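Side-chain contacts in 16S rRNA processing protein (Pseudomonas aeruginosa, PDB 2F1L), which probably acts as an accessory factor in the last step of 30S ribosomal subunit assembly and is needed for efficient processing of 16S rRNA: residues A[123-126]-A[130-133]; A[160-163]-A[167-170]. All coordinates share one frame; numbering follows the deposited sequence.

Contact 1. Residues A[123-126]-A[130-133]; sequences VIDQ and LLGV
The carbonyl oxygen of Val123 is gripped from the neighbouring strand: Leu131 N donates to Val123 O at 2.8 Å with an N-H...O angle of 150°. Leu130 CA lies 3.6 Å from Val123 O in a C-H...O contact. Val123 N in turn donates to Gly132 O, also at 2.8 Å and straighter, so the backbone of this one valine is tied on both its polar groups. Leu131 and Gly132 together stand opposite Val123, a beta bulge in which Leu131 takes a helix-like backbone conformation. Leu131 turns its side chain toward the opposing strand, and its CD1 packs 3.9 Å from Val123 CG1, the branch that a chi1 of 171° sets anti to the backbone N. The CD2 branch of Leu131 reaches the carboxylate of Asp125, 3.9 Å from OD2; that oxygen accepts a hydrogen bond from Gln129 NE2 in the connecting turn. On the other face of the sheet Ile124 and Leu130 form a non-hydrogen-bonded pair, with Leu130 CD1 4.0 Å from Ile124 CG1. Gly132 has a positive phi of 145°, a conformation in which a CB would collide with the preceding carbonyl oxygen. The hairpin of strands 122-125 and 130-138 belongs to the PRC barrel domain: strand 178-181 pairs in parallel with 122-125 on the flank away from 130-138, while 145-149 flanks 130-138.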
loop_
_atom_site.group_PDB
_atom_site.type_symbol
_atom_site.label_atom_id
_atom_site.label_comp_id
_atom_site.label_asym_id
_atom_site.label_seq_id
_atom_site.Cartn_x
_atom_site.Cartn_y
_atom_site.Cartn_z
ATOM N N VAL A 123 13.994 -6.349 9.286
ATOM C CA VAL A 123 13.397 -5.685 8.131
ATOM C C VAL A 123 14.509 -5.134 7.245
ATOM O O VAL A 123 15.287 -4.323 7.667
ATOM C CB VAL A 123 12.502 -4.539 8.609
ATOM C CG1 VAL A 123 12.026 -3.657 7.428
ATOM C CG2 VAL A 123 11.345 -5.109 9.398
ATOM N N ILE A 124 14.572 -5.588 6.011
ATOM C CA ILE A 124 15.670 -5.284 5.105
ATOM C C ILE A 124 15.129 -4.807 3.764
ATOM O O ILE A 124 14.271 -5.482 3.198
ATOM C CB ILE A 124 16.496 -6.528 4.891
ATOM C CG1 ILE A 124 17.075 -7.004 6.243
ATOM C CG2 ILE A 124 17.625 -6.268 3.891
ATOM C CD1 ILE A 124 17.458 -8.429 6.224
ATOM N N ASP A 125 15.627 -3.658 3.286
ATOM C CA ASP A 125 15.076 -2.963 2.123
ATOM C C ASP A 125 15.647 -3.511 0.843
ATOM O O ASP A 125 16.553 -4.300 0.894
ATOM C CB ASP A 125 15.264 -1.410 2.213
ATOM C CG ASP A 125 16.703 -0.962 2.126
ATOM O OD1 ASP A 125 17.533 -1.750 1.682
ATOM O OD2 ASP A 125 17.014 0.196 2.492
ATOM N N GLN A 126 15.132 -3.061 -0.311
ATOM C CA GLN A 126 15.570 -3.705 -1.538
ATOM C C GLN A 126 17.063 -3.551 -1.790
ATOM O O GLN A 126 17.604 -4.413 -2.443
ATOM C CB GLN A 126 14.665 -3.397 -2.750
ATOM C CG GLN A 126 13.620 -4.517 -2.976
ATOM C CD GLN A 126 12.880 -4.362 -4.271
ATOM O OE1 GLN A 126 12.344 -3.281 -4.566
ATOM N NE2 GLN A 126 12.848 -5.442 -5.077
ATOM N N LEU A 130 19.571 -3.033 6.560
ATOM C CA LEU A 130 18.760 -3.440 7.698
ATOM C C LEU A 130 18.198 -2.198 8.323
ATOM O O LEU A 130 18.935 -1.395 8.886
ATOM C CB LEU A 130 19.608 -4.179 8.739
ATOM C CG LEU A 130 18.901 -4.527 10.063
ATOM C CD1 LEU A 130 17.745 -5.489 9.867
ATOM C CD2 LEU A 130 19.865 -5.120 11.027
ATOM N N LEU A 131 16.885 -2.043 8.227
ATOM C CA LEU A 131 16.186 -0.926 8.847
ATOM C C LEU A 131 15.914 -1.169 10.310
ATOM O O LEU A 131 15.686 -0.236 11.055
ATOM C CB LEU A 131 14.845 -0.720 8.168
ATOM C CG LEU A 131 14.834 -0.610 6.639
ATOM C CD1 LEU A 131 13.424 -0.261 6.121
ATOM C CD2 LEU A 131 15.832 0.428 6.157
ATOM N N GLY A 132 15.884 -2.420 10.741
ATOM C CA GLY A 132 15.557 -2.666 12.137
ATOM C C GLY A 132 14.766 -3.930 12.316
ATOM O O GLY A 132 14.746 -4.753 11.427
ATOM N N VAL A 133 14.156 -4.084 13.487
ATOM C CA VAL A 133 13.288 -5.225 13.773
ATOM C C VAL A 133 11.887 -4.716 14.021
ATOM O O VAL A 133 11.702 -3.630 14.543
ATOM C CB VAL A 133 13.727 -6.066 15.035
ATOM C CG1 VAL A 133 14.966 -6.901 14.762
ATOM C CG2 VAL A 133 13.984 -5.207 16.207
#

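Contact 2. Residues A[160-163]-A[167-170]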
loop_
_atom_site.group_PDB
_atom_site.type_symbol
_atom_site.label_atom_id
_atom_site.label_comp_id
_atom_site.label_asym_id
_atom_site.label_seq_id
_atom_site.Cartn_x
_atom_site.Cartn_y
_atom_site.Cartn_z
ATOM N N ARG A 160 10.762 3.545 12.292
ATOM C CA ARG A 160 10.015 3.726 11.077
ATOM C C ARG A 160 8.668 3.043 11.129
ATOM O O ARG A 160 8.450 2.131 11.898
ATOM C CB ARG A 160 10.817 3.193 9.898
ATOM C CG ARG A 160 11.990 4.053 9.521
ATOM C CD ARG A 160 12.730 3.410 8.402
ATOM N NE ARG A 160 13.837 4.226 7.906
ATOM C CZ ARG A 160 15.012 4.285 8.502
ATOM N NH1 ARG A 160 15.219 3.611 9.629
ATOM N NH2 ARG A 160 15.975 5.024 7.993
ATOM N N LEU A 161 7.760 3.481 10.282
ATOM C CA LEU A 161 6.411 2.955 10.324
ATOM C C LEU A 161 5.974 2.571 8.921
ATOM O O LEU A 161 5.699 3.442 8.067
ATOM C CB LEU A 161 5.495 4.005 10.916
ATOM C CG LEU A 161 5.898 4.335 12.339
ATOM C CD1 LEU A 161 5.736 5.823 12.567
ATOM C CD2 LEU A 161 5.100 3.512 13.338
ATOM N N LEU A 162 5.954 1.267 8.676
ATOM C CA LEU A 162 5.761 0.751 7.331
ATOM C C LEU A 162 4.386 0.143 7.242
ATOM O O LEU A 162 3.929 -0.470 8.172
ATOM C CB LEU A 162 6.819 -0.273 6.988
ATOM C CG LEU A 162 8.171 0.259 6.508
ATOM C CD1 LEU A 162 8.817 1.162 7.508
ATOM C CD2 LEU A 162 9.086 -0.934 6.210
ATOM N N PRO A 163 3.713 0.336 6.116
ATOM C CA PRO A 163 2.399 -0.273 5.901
ATOM C C PRO A 163 2.531 -1.753 5.586
ATOM O O PRO A 163 3.425 -2.161 4.821
ATOM C CB PRO A 163 1.878 0.484 4.693
ATOM C CG PRO A 163 3.114 0.791 3.908
ATOM C CD PRO A 163 4.172 1.108 4.946
ATOM N N GLN A 167 2.689 -3.683 -1.682
ATOM C CA GLN A 167 3.488 -2.660 -2.286
ATOM C C GLN A 167 4.751 -2.464 -1.473
ATOM O O GLN A 167 5.795 -1.984 -2.007
ATOM C CB GLN A 167 2.701 -1.339 -2.373
ATOM C CG GLN A 167 3.438 -0.250 -3.142
ATOM C CD GLN A 167 2.620 0.999 -3.408
ATOM O OE1 GLN A 167 3.161 1.967 -3.929
ATOM N NE2 GLN A 167 1.331 0.989 -3.080
ATOM N N CYS A 168 4.646 -2.811 -0.182
ATOM C CA CYS A 168 5.734 -2.647 0.773
ATOM C C CYS A 168 6.441 -3.958 1.167
ATOM O O CYS A 168 7.686 -4.085 1.085
ATOM C CB CYS A 168 5.230 -1.975 2.037
ATOM S SG CYS A 168 6.570 -1.735 3.239
ATOM N N VAL A 169 5.653 -4.927 1.623
ATOM C CA VAL A 169 6.220 -6.198 2.106
ATOM C C VAL A 169 6.384 -7.116 0.926
ATOM O O VAL A 169 5.399 -7.547 0.342
ATOM C CB VAL A 169 5.319 -6.880 3.163
ATOM C CG1 VAL A 169 5.933 -8.244 3.594
ATOM C CG2 VAL A 169 5.168 -5.985 4.351
ATOM N N LEU A 170 7.612 -7.438 0.571
ATOM C CA LEU A 170 7.822 -8.290 -0.613
ATOM C C LEU A 170 7.865 -9.788 -0.276
ATOM O O LEU A 170 7.372 -10.617 -1.052
ATOM C CB LEU A 170 9.126 -7.895 -1.320
ATOM C CG LEU A 170 9.266 -6.406 -1.639
ATOM C CD1 LEU A 170 10.423 -6.171 -2.519
ATOM C CD2 LEU A 170 8.001 -5.903 -2.301
#
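The two outermost strands of the mixed sheet in the PRC barrel domain, 160-163 and 169-173, approach each other here, consistent with the sheet curling toward closure as in a barrel, and Cys168, just before the second strand, fills the junction. Its side chain points toward segment 160-163, with SG anti to the backbone N (chi1 -179°), and the sulfur lies against Leu162, 4.0 Å from both CB and CD2 of that leucine. The proline ring adds to the packing: Pro163 CG is 4.0 Å from Cys168 CB, and Pro163 CD is 4.1 Å from Cys168 SG. The carbonyl of Pro163 also faces the cysteine, its O lying 3.3 Å from Cys168 CB, and Val169 CG2 stands at 4.2 Å from this same oxygen. Trp183 touches both Leu162 and Pro163, and Met146 of strand 145-149 packs against Leu162 and Val169. Gln167 of the second subunit packs on Pro163, which places this end of the barrel at the subunit contact. No hydrogen bond passes between the two segments, so the end of strand 160-163 and the lead-in to 169-173 meet through van der Waals packing around the cysteine, the Pro163 carbonyl included, and backbone polar groups look to other partners, as Leu162 does to Met146.

Overall arrangement
Both contacts belong to the PRC barrel domain and to one mixed sheet, and both are largely buried, yet they illustrate how chemistry follows position. Contact 1 joins strands adjacent in sequence and in the sheet, so main-chain hydrogen bonds set its geometry, with side chains packing on both faces. Contact 2 joins the sheet's two outermost strands, which do not pair, and relies on van der Waals packing, without hydrogen bonds between its segments; it also lies beside the second subunit, which makes no touch on contact 1. Their centres are about 10 Å apart. The two meet at a buried point, probably in the barrel interior, where Val123 CG1 lies 4.2 Å from Leu162 CD2, and again where Gln126 packs on Leu170.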